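Probable sulfate-binding lipoprotein SubI (Mycobacterium tuberculosis, PDB 6DDN) probably binds sulfate as the extracytoplasmic, lipid-attached receptor of a sulfate uptake system. Local coordinates at residues S67-A72 with K291-A296; I136-V141 with I261-A266; V142-R147 with V253-T258; S235-A240 with G297-D302. All coordinates share one frame; numbering follows the deposited sequence.

Contact 1 of 4, residues S67-A72 with K291-A296; sequences SAVIPA and KLWAQA
Val69 and Trp293 make the central meeting of these two helices, a worked example of how one methyl group can engage an aromatic surface. With chi1 at 152°, the CG2 branch of Val69 lies beside its own backbone N and reaches across to one face of the indole. There it sits 3.9 Å from the centroid of the five-membered ring of Trp293, a CH-pi contact made from over the face but offset toward the rim. Its nearest ring atom is NE1, at 3.6 Å from Val69 CG2, while the N-H of NE1 is used elsewhere, on Gln284 OE1. That bond probably helps to fix the rotation of the indole, which Phe138 also stacks against.

Leu292 supplies the second half of the interface. Its CG stands anti to the carbonyl carbon (chi1 -67°), and the branch ending in CD1 extends toward helix 63-74, where CD1 lies 3.5 Å from Ala72 CB. Closer to the backbone, Leu292 CB packs 4.0 Å from Val69 CG2, so this one methyl serves two consecutive residues. Phe283 of helix 274-284 touches both Val69 and Ala72.

The helix segments run nearly antiparallel, at 153°, with axes 9.3 Å apart. Helices 63-74 and 287-295 thus pack on each other in the lobe built on the parallel strands 53-58 and 83-88, as in type 2 periplasmic binding proteins.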
# COMPACT_ATOMS: atom_id res chain seq x y z
N SER A 67 12.05 8.52 -0.06
CA SER A 67 13.04 9.48 -0.53
C SER A 67 12.98 10.81 0.23
O SER A 67 13.89 11.62 0.07
CB SER A 67 12.86 9.73 -2.03
OG SER A 67 11.58 10.25 -2.31
N ALA A 68 11.94 11.04 1.03
CA ALA A 68 11.89 12.20 1.91
C ALA A 68 12.36 11.89 3.32
O ALA A 68 12.88 12.79 4.00
CB ALA A 68 10.46 12.76 1.96
N VAL A 69 12.19 10.65 3.77
CA VAL A 69 12.57 10.29 5.13
C VAL A 69 14.06 10.01 5.22
O VAL A 69 14.71 10.34 6.22
CB VAL A 69 11.73 9.08 5.60
CG1 VAL A 69 12.49 8.26 6.62
CG2 VAL A 69 10.40 9.55 6.15
N ILE A 70 14.64 9.40 4.18
CA ILE A 70 16.06 9.04 4.22
C ILE A 70 16.95 10.27 4.41
O ILE A 70 17.86 10.21 5.26
CB ILE A 70 16.44 8.22 2.98
CG1 ILE A 70 15.76 6.85 3.02
CG2 ILE A 70 17.95 8.07 2.86
CD1 ILE A 70 15.67 6.16 1.68
N PRO A 71 16.77 11.38 3.68
CA PRO A 71 17.58 12.57 4.00
C PRO A 71 17.42 13.04 5.43
O PRO A 71 18.40 13.46 6.06
CB PRO A 71 17.06 13.61 3.00
CG PRO A 71 16.53 12.81 1.86
CD PRO A 71 15.93 11.60 2.49
N ALA A 72 16.20 12.98 5.98
CA ALA A 72 16.01 13.33 7.38
C ALA A 72 16.71 12.33 8.30
O ALA A 72 17.28 12.72 9.33
CB ALA A 72 14.52 13.39 7.71
N LYS A 291 5.49 13.07 10.36
CA LYS A 291 5.11 14.27 9.62
C LYS A 291 5.53 14.17 8.16
O LYS A 291 4.79 14.57 7.26
CB LYS A 291 5.74 15.50 10.27
CG LYS A 291 5.03 16.02 11.49
CD LYS A 291 5.72 17.27 12.02
CE LYS A 291 5.09 17.78 13.30
NZ LYS A 291 6.02 18.67 14.05
N LEU A 292 6.72 13.62 7.90
CA LEU A 292 7.24 13.55 6.54
C LEU A 292 6.41 12.60 5.68
O LEU A 292 6.06 12.93 4.54
CB LEU A 292 8.71 13.13 6.56
CG LEU A 292 9.68 14.13 7.18
CD1 LEU A 292 11.02 13.47 7.43
CD2 LEU A 292 9.84 15.36 6.30
N TRP A 293 6.11 11.41 6.21
CA TRP A 293 5.22 10.50 5.50
C TRP A 293 3.88 11.16 5.19
O TRP A 293 3.38 11.08 4.06
CB TRP A 293 5.01 9.22 6.32
CG TRP A 293 6.16 8.27 6.30
CD1 TRP A 293 7.03 8.01 7.32
CD2 TRP A 293 6.57 7.43 5.21
NE1 TRP A 293 7.95 7.07 6.93
CE2 TRP A 293 7.69 6.70 5.64
CE3 TRP A 293 6.09 7.24 3.91
CZ2 TRP A 293 8.35 5.79 4.82
CZ3 TRP A 293 6.74 6.32 3.09
CH2 TRP A 293 7.86 5.61 3.55
N ALA A 294 3.29 11.81 6.19
CA ALA A 294 2.04 12.53 5.99
C ALA A 294 2.18 13.55 4.87
O ALA A 294 1.37 13.60 3.94
CB ALA A 294 1.60 13.20 7.29
N GLN A 295 3.24 14.38 4.93
CA GLN A 295 3.47 15.37 3.89
C GLN A 295 3.66 14.73 2.53
O GLN A 295 3.37 15.36 1.50
CB GLN A 295 4.68 16.23 4.26
CG GLN A 295 4.43 17.16 5.44
CD GLN A 295 5.71 17.54 6.16
OE1 GLN A 295 6.81 17.42 5.62
NE2 GLN A 295 5.56 18.01 7.39
N ALA A 296 4.15 13.49 2.49
CA ALA A 296 4.32 12.76 1.24
C ALA A 296 3.03 12.10 0.75
O ALA A 296 3.03 11.51 -0.33
CB ALA A 296 5.41 11.69 1.40

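Contact 2 of 4, residues I136-V141 with I261-A266; sequences IPFGSV and IENPLA
Ser140 and Ile261 hold each other by two backbone hydrogen bonds: Ser140 N gives to Ile261 O at 2.8 Å, and Ile261 N returns one to Ser140 O at 2.7 Å. They form an antiparallel hydrogen-bonded pair, followed by the non-hydrogen-bonded pair of Gly139 and Glu262. Here Gly139 brings its CA to 3.1 Å from Ile261 O in a CA-H...O contact, and the strands come close. Toward Phe138 the pairing slackens, the bond from Asn263 N to Phe138 O being long at 3.3 Å.

Strand 138-147 pairs on its other edge with strands 232-236 and 299-300, whereas strand 257-267 pairs with strand 106-108. The two therefore join separate parts of the sheet, consistent with the interlobe hinge of type 2 periplasmic binding proteins.

Around this ladder, the Asn263 amide meets the Phe138 ring with the planes 50° apart, OD1 lying 3.6 Å from Phe138 CE1. The ND2 end is engaged by Ser110 O. Phe138 reaches that place with CG between its backbone N and carbonyl carbon (chi1 60°). On the face carrying Glu262, Ile136 lays its CG2 4.0 Å from Glu262 CB. Farther along, the Pro137 ring crosses Leu265 at about a right angle, CG to CB 4.0 Å.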
# COMPACT_ATOMS: atom_id res chain seq x y z
N ILE A 136 3.34 -1.37 11.65
CA ILE A 136 2.72 -0.54 10.62
C ILE A 136 3.06 0.92 10.92
O ILE A 136 2.52 1.49 11.88
CB ILE A 136 1.20 -0.77 10.55
CG1 ILE A 136 0.91 -2.13 9.91
CG2 ILE A 136 0.53 0.33 9.74
CD1 ILE A 136 -0.15 -2.93 10.63
N PRO A 137 3.96 1.54 10.16
CA PRO A 137 4.33 2.94 10.43
C PRO A 137 3.48 3.94 9.68
O PRO A 137 3.46 5.13 10.02
CB PRO A 137 5.79 2.99 9.97
CG PRO A 137 5.83 2.04 8.82
CD PRO A 137 4.83 0.93 9.14
N PHE A 138 2.78 3.49 8.65
CA PHE A 138 1.92 4.36 7.85
C PHE A 138 0.95 3.49 7.06
O PHE A 138 0.99 2.26 7.13
CB PHE A 138 2.74 5.27 6.94
CG PHE A 138 3.61 4.53 5.95
CD1 PHE A 138 3.08 4.07 4.75
CD2 PHE A 138 4.94 4.30 6.22
CE1 PHE A 138 3.88 3.39 3.84
CE2 PHE A 138 5.74 3.63 5.32
CZ PHE A 138 5.21 3.17 4.13
N GLY A 139 0.08 4.15 6.31
CA GLY A 139 -0.87 3.44 5.48
C GLY A 139 -1.55 4.38 4.52
O GLY A 139 -1.06 5.48 4.24
N SER A 140 -2.70 3.95 4.03
CA SER A 140 -3.45 4.74 3.06
C SER A 140 -4.89 4.22 3.02
O SER A 140 -5.31 3.46 3.90
CB SER A 140 -2.79 4.69 1.68
OG SER A 140 -3.33 5.67 0.81
N VAL A 141 -5.63 4.64 2.00
CA VAL A 141 -6.96 4.11 1.73
C VAL A 141 -7.07 3.84 0.24
O VAL A 141 -6.37 4.45 -0.58
CB VAL A 141 -8.09 5.07 2.18
CG1 VAL A 141 -8.11 5.19 3.69
CG2 VAL A 141 -7.91 6.44 1.54
N ILE A 261 -5.76 0.80 4.14
CA ILE A 261 -4.50 0.21 3.71
C ILE A 261 -3.48 0.38 4.82
O ILE A 261 -3.29 1.49 5.34
CB ILE A 261 -4.00 0.85 2.40
CG1 ILE A 261 -5.03 0.64 1.29
CG2 ILE A 261 -2.64 0.29 2.01
CD1 ILE A 261 -4.57 1.10 -0.07
N GLU A 262 -2.82 -0.72 5.21
CA GLU A 262 -1.80 -0.71 6.25
C GLU A 262 -0.55 -1.37 5.69
O GLU A 262 -0.57 -2.57 5.38
CB GLU A 262 -2.28 -1.43 7.51
CG GLU A 262 -3.55 -0.87 8.11
CD GLU A 262 -3.87 -1.47 9.46
OE1 GLU A 262 -3.74 -0.76 10.48
OE2 GLU A 262 -4.26 -2.66 9.50
N ASN A 263 0.53 -0.60 5.56
CA ASN A 263 1.74 -1.07 4.92
C ASN A 263 2.77 -1.47 5.97
O ASN A 263 3.32 -0.58 6.65
CB ASN A 263 2.30 0.00 3.99
CG ASN A 263 1.29 0.45 2.96
OD1 ASN A 263 0.91 1.62 2.91
ND2 ASN A 263 0.85 -0.48 2.12
N PRO A 264 3.08 -2.75 6.13
CA PRO A 264 4.00 -3.17 7.19
C PRO A 264 5.46 -2.91 6.85
O PRO A 264 5.87 -2.84 5.68
CB PRO A 264 3.73 -4.67 7.31
CG PRO A 264 3.24 -5.07 5.96
CD PRO A 264 2.47 -3.89 5.43
N LEU A 265 6.26 -2.80 7.91
CA LEU A 265 7.70 -2.61 7.82
C LEU A 265 8.36 -3.47 8.89
O LEU A 265 7.89 -3.52 10.03
CB LEU A 265 8.10 -1.14 8.01
CG LEU A 265 9.56 -0.83 8.32
CD1 LEU A 265 10.39 -0.76 7.04
CD2 LEU A 265 9.67 0.47 9.11
N ALA A 266 9.44 -4.15 8.52
CA ALA A 266 10.14 -5.02 9.45
C ALA A 266 11.62 -5.05 9.10
O ALA A 266 12.01 -4.87 7.95
CB ALA A 266 9.56 -6.44 9.43

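Contact 3 of 4, residues V142-R147 with V253-T258; sequences VTFVVR and VTPPQT. With SO4 (sulfate ion), chain G.
Phe144 receives Pro255 over one face of its ring. The CD of Pro255 lies above the ring centre, 4.0 Å from the centroid and 13° off the normal, a CH-pi contact, while Pro255 CB sits 3.7 Å from Phe144 CE2 nearer the rim. Trp157 meets Phe144 edge-to-face and also touches Pro255, so ring and proline share a neighbour. A chi1 of -63°, with CG beside the backbone N, carries the phenyl group out on the sheet face shared with Val253, where the proline covers it.

The backbones pair here too: Phe144 N gives to Val253 O and Val253 N to Phe144 O, both at 3.0 Å, an antiparallel hydrogen-bonded pair. The Thr254-Pro255-Pro256 loop then breaks the pairing along one edge of strand 138-147, in the lobe of the type 2 periplasmic binding protein fold into which that strand runs.

Thr143 and Thr254 cross at about a right angle, and their OG1 atoms, 3.3 Å apart, make a weak hydrogen bond. The methyl of Thr254, CG2, turns instead to Val142 O at 3.4 Å. Thr258 meets that same carbonyl through OG1, although the modelled separation is implausibly short. At the outer side of the loop, Gln257 N donates to O1 of a sulfate at 3.1 Å; this ion, also bonded by Trp157 N, is probably from the crystallisation liquor.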
# COMPACT_ATOMS: atom_id res chain seq x y z
N VAL A 142 -7.95 2.91 -0.12
CA VAL A 142 -8.22 2.65 -1.53
C VAL A 142 -8.99 3.82 -2.12
O VAL A 142 -9.94 4.33 -1.52
CB VAL A 142 -8.99 1.33 -1.68
CG1 VAL A 142 -9.32 1.07 -3.13
CG2 VAL A 142 -8.18 0.17 -1.10
N THR A 143 -8.58 4.25 -3.31
CA THR A 143 -9.20 5.39 -3.97
C THR A 143 -9.31 5.12 -5.46
O THR A 143 -8.63 4.25 -6.01
CB THR A 143 -8.41 6.68 -3.72
OG1 THR A 143 -9.14 7.80 -4.25
CG2 THR A 143 -7.05 6.61 -4.39
N PHE A 144 -10.19 5.87 -6.12
CA PHE A 144 -10.34 5.83 -7.57
C PHE A 144 -9.45 6.90 -8.18
O PHE A 144 -9.72 8.09 -8.02
CB PHE A 144 -11.78 6.07 -7.99
CG PHE A 144 -12.76 5.04 -7.51
CD1 PHE A 144 -12.38 3.72 -7.35
CD2 PHE A 144 -14.07 5.39 -7.24
CE1 PHE A 144 -13.29 2.77 -6.92
CE2 PHE A 144 -14.98 4.45 -6.80
CZ PHE A 144 -14.60 3.14 -6.64
N VAL A 145 -8.40 6.50 -8.88
CA VAL A 145 -7.70 7.46 -9.72
C VAL A 145 -8.52 7.67 -10.99
O VAL A 145 -9.01 6.71 -11.60
CB VAL A 145 -6.27 6.99 -10.05
CG1 VAL A 145 -5.57 8.04 -10.90
CG2 VAL A 145 -5.49 6.78 -8.77
N VAL A 146 -8.68 8.93 -11.37
CA VAL A 146 -9.64 9.34 -12.37
C VAL A 146 -8.98 10.38 -13.26
O VAL A 146 -8.01 11.04 -12.86
CB VAL A 146 -10.93 9.89 -11.72
CG1 VAL A 146 -10.79 11.37 -11.39
CG2 VAL A 146 -12.13 9.63 -12.59
N ARG A 147 -9.49 10.52 -14.47
CA ARG A 147 -8.89 11.51 -15.35
C ARG A 147 -9.39 12.91 -14.99
O ARG A 147 -10.45 13.08 -14.39
CB ARG A 147 -9.17 11.17 -16.82
CG ARG A 147 -8.24 10.07 -17.27
CD ARG A 147 -8.52 9.51 -18.65
NE ARG A 147 -7.96 8.16 -18.77
CZ ARG A 147 -6.66 7.86 -18.66
NH1 ARG A 147 -5.75 8.81 -18.45
NH2 ARG A 147 -6.27 6.60 -18.78
N VAL A 253 -11.12 10.35 -6.55
CA VAL A 253 -12.29 10.38 -5.69
C VAL A 253 -12.29 9.09 -4.88
O VAL A 253 -12.13 8.00 -5.44
CB VAL A 253 -13.60 10.50 -6.49
CG1 VAL A 253 -14.73 11.01 -5.60
CG2 VAL A 253 -13.41 11.41 -7.69
N THR A 254 -12.45 9.22 -3.57
CA THR A 254 -12.55 8.02 -2.75
C THR A 254 -14.01 7.60 -2.63
O THR A 254 -14.86 8.44 -2.31
CB THR A 254 -11.98 8.27 -1.36
OG1 THR A 254 -10.68 8.87 -1.49
CG2 THR A 254 -11.84 6.96 -0.60
N PRO A 255 -14.34 6.34 -2.91
CA PRO A 255 -15.73 5.91 -2.77
C PRO A 255 -16.19 6.07 -1.34
O PRO A 255 -15.37 6.08 -0.40
CB PRO A 255 -15.68 4.43 -3.19
CG PRO A 255 -14.27 4.02 -2.98
CD PRO A 255 -13.45 5.23 -3.28
N PRO A 256 -17.50 6.23 -1.12
CA PRO A 256 -17.99 6.40 0.26
C PRO A 256 -17.55 5.30 1.20
O PRO A 256 -17.19 5.58 2.35
CB PRO A 256 -19.52 6.43 0.08
CG PRO A 256 -19.72 6.90 -1.32
CD PRO A 256 -18.58 6.32 -2.11
N GLN A 257 -17.55 4.05 0.74
CA GLN A 257 -16.96 2.94 1.47
C GLN A 257 -15.63 2.59 0.82
O GLN A 257 -15.56 2.38 -0.39
CB GLN A 257 -17.88 1.72 1.48
CG GLN A 257 -19.28 1.99 2.02
CD GLN A 257 -20.01 0.71 2.37
OE1 GLN A 257 -19.52 -0.12 3.13
NE2 GLN A 257 -21.20 0.54 1.80
N THR A 258 -14.57 2.54 1.63
CA THR A 258 -13.25 2.17 1.15
C THR A 258 -12.56 1.33 2.21
O THR A 258 -13.07 1.17 3.33
CB THR A 258 -12.41 3.40 0.79
OG1 THR A 258 -11.25 2.99 0.05
CG2 THR A 258 -11.97 4.13 2.04
S SO4 G . -19.90 2.62 -2.10
O1 SO4 G . -18.64 2.26 -1.48
O2 SO4 G . -19.64 3.05 -3.47
O3 SO4 G . -20.80 1.47 -2.12
O4 SO4 G . -20.50 3.71 -1.34

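Contact 4 of 4, residues S235-A240 with G297-D302; sequences SYENEA and GFRPVD. With SO4 (sulfate ion), chain C.
Glu237 and Arg299 form a side-on salt bridge between the first turn of helix 237-245 and the segment that follows the Schellman motif ending helix 287-295, where Gly297 takes a positive phi. Arg299 NE gives to Glu237 OE1 at 2.7 Å and Arg299 NH2 to OE2 at 3.1 Å, both nearly straight and in the guanidinium plane. The carboxylate, turned 31° from that plane, is met on the syn side of each oxygen. One water bridges the segments, donating to Gly297 O and, at 2.8 Å, to Glu237 OE1.

Next to it, the Asn238 amide stacks on the Phe298 ring, the planes only 15° apart, with Asn238 CG 3.3 Å from Phe298 CE2. Asn238 CB lies over the same ring, in CH-pi contact. A chi1 of 51° puts CG between backbone N and carbonyl carbon, which brings the amide flat against the ring.

Outside this shell, Pro314 O takes a second bond from Arg299 NH2, Ser140 OG bonds Asn238 N, and Trp293 and Phe138 meet Phe298 edge-to-face. A sulfate held by Ala60 N, Ser175 OG, Ser177 N and Gly218 N marks a site consistent with the family's ligand cleft. Tyr236, at the N-cap position just before Glu237, gives its OH to O2 of that ion at 2.8 Å.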
# COMPACT_ATOMS: atom_id res chain seq x y z
N SER A 235 -6.23 2.46 -6.81
CA SER A 235 -4.85 2.69 -6.38
C SER A 235 -4.84 3.19 -4.95
O SER A 235 -5.89 3.46 -4.36
CB SER A 235 -4.16 3.69 -7.31
OG SER A 235 -2.79 3.85 -6.96
N TYR A 236 -3.64 3.29 -4.39
CA TYR A 236 -3.47 3.93 -3.10
C TYR A 236 -3.77 5.42 -3.20
O TYR A 236 -3.57 6.05 -4.24
CB TYR A 236 -2.04 3.76 -2.57
CG TYR A 236 -1.45 2.36 -2.62
CD1 TYR A 236 -0.94 1.85 -3.81
CD2 TYR A 236 -1.35 1.59 -1.48
CE1 TYR A 236 -0.39 0.58 -3.85
CE2 TYR A 236 -0.80 0.32 -1.51
CZ TYR A 236 -0.32 -0.17 -2.70
OH TYR A 236 0.23 -1.43 -2.74
N GLU A 237 -4.25 5.98 -2.09
CA GLU A 237 -4.40 7.43 -2.02
C GLU A 237 -3.05 8.13 -2.11
O GLU A 237 -2.96 9.23 -2.67
CB GLU A 237 -5.13 7.81 -0.73
CG GLU A 237 -5.53 9.27 -0.63
CD GLU A 237 -5.84 9.67 0.80
OE1 GLU A 237 -5.16 9.17 1.73
OE2 GLU A 237 -6.77 10.48 1.00
N ASN A 238 -2.00 7.51 -1.56
CA ASN A 238 -0.67 8.11 -1.67
C ASN A 238 -0.19 8.10 -3.12
O ASN A 238 0.48 9.04 -3.56
CB ASN A 238 0.31 7.37 -0.77
CG ASN A 238 0.29 5.87 -0.96
OD1 ASN A 238 -0.31 5.14 -0.17
ND2 ASN A 238 0.95 5.40 -2.01
N GLU A 239 -0.53 7.05 -3.87
CA GLU A 239 -0.09 6.98 -5.26
C GLU A 239 -0.84 7.99 -6.12
O GLU A 239 -0.27 8.56 -7.06
CB GLU A 239 -0.28 5.56 -5.80
CG GLU A 239 0.09 5.39 -7.27
CD GLU A 239 1.58 5.21 -7.50
OE1 GLU A 239 1.95 4.54 -8.49
OE2 GLU A 239 2.39 5.75 -6.71
N ALA A 240 -2.12 8.22 -5.82
CA ALA A 240 -2.86 9.26 -6.54
C ALA A 240 -2.28 10.64 -6.24
O ALA A 240 -2.12 11.47 -7.14
CB ALA A 240 -4.34 9.21 -6.16
N GLY A 297 1.95 12.19 1.51
CA GLY A 297 0.68 11.62 1.11
C GLY A 297 0.34 10.29 1.73
O GLY A 297 -0.67 9.69 1.35
N PHE A 298 1.15 9.80 2.66
CA PHE A 298 0.89 8.53 3.34
C PHE A 298 0.30 8.83 4.71
O PHE A 298 0.81 9.68 5.44
CB PHE A 298 2.18 7.71 3.47
CG PHE A 298 2.85 7.41 2.16
CD1 PHE A 298 3.64 8.36 1.54
CD2 PHE A 298 2.70 6.17 1.56
CE1 PHE A 298 4.26 8.09 0.33
CE2 PHE A 298 3.33 5.89 0.35
CZ PHE A 298 4.10 6.85 -0.26
N ARG A 299 -0.76 8.12 5.06
CA ARG A 299 -1.46 8.39 6.31
C ARG A 299 -0.64 7.89 7.49
O ARG A 299 -0.38 6.68 7.58
CB ARG A 299 -2.84 7.75 6.28
CG ARG A 299 -3.84 8.55 5.47
CD ARG A 299 -5.06 7.76 5.07
NE ARG A 299 -5.94 8.55 4.22
CZ ARG A 299 -7.16 8.95 4.58
NH1 ARG A 299 -7.65 8.63 5.77
NH2 ARG A 299 -7.89 9.67 3.73
N PRO A 300 -0.23 8.76 8.41
CA PRO A 300 0.62 8.32 9.52
C PRO A 300 -0.17 7.61 10.60
O PRO A 300 -1.39 7.75 10.72
CB PRO A 300 1.20 9.64 10.04
CG PRO A 300 0.12 10.63 9.76
CD PRO A 300 -0.50 10.20 8.45
N VAL A 301 0.55 6.82 11.40
CA VAL A 301 -0.04 6.10 12.52
C VAL A 301 0.10 6.85 13.84
O VAL A 301 -0.58 6.50 14.81
CB VAL A 301 0.55 4.69 12.66
CG1 VAL A 301 0.27 3.87 11.41
CG2 VAL A 301 2.04 4.75 12.95
N ASP A 302 0.97 7.86 13.90
CA ASP A 302 1.08 8.69 15.09
C ASP A 302 -0.24 9.44 15.30
O ASP A 302 -0.61 10.25 14.45
CB ASP A 302 2.23 9.67 14.96
CG ASP A 302 2.59 10.35 16.27
OD1 ASP A 302 1.67 10.82 16.99
OD2 ASP A 302 3.79 10.43 16.59
S SO4 C . 2.33 -3.11 -5.05
O1 SO4 C . 3.75 -3.36 -4.85
O2 SO4 C . 2.06 -1.69 -4.83
O3 SO4 C . 1.94 -3.47 -6.41
O4 SO4 C . 1.56 -3.91 -4.10
O HOH W 1 -2.58 8.09 1.86

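Contacts 2, 3 and 4 are buried, while contact 1 is only partly buried and joins two helices. Contacts 2 and 3 both use strands 138-147 and 257-267, contact 3 also taking in the end of strand 250-253; their centres are about 18 Å apart. Contact 2 lies near the middle of the chain and is mostly backbone ladder, contact 3 farther out with proline and threonine side chains. Contact 4, about 9 Å from contact 2 between centres, joins elements that neighbour strand 138-147 and adds charge. Contact 1 is purely apolar across its segments, yet reaches the others: Trp293 CH2 packs 3.4 Å from Phe138 CE2, and Trp293 O lies 2.9 Å from Phe298 N, a probable hydrogen bond.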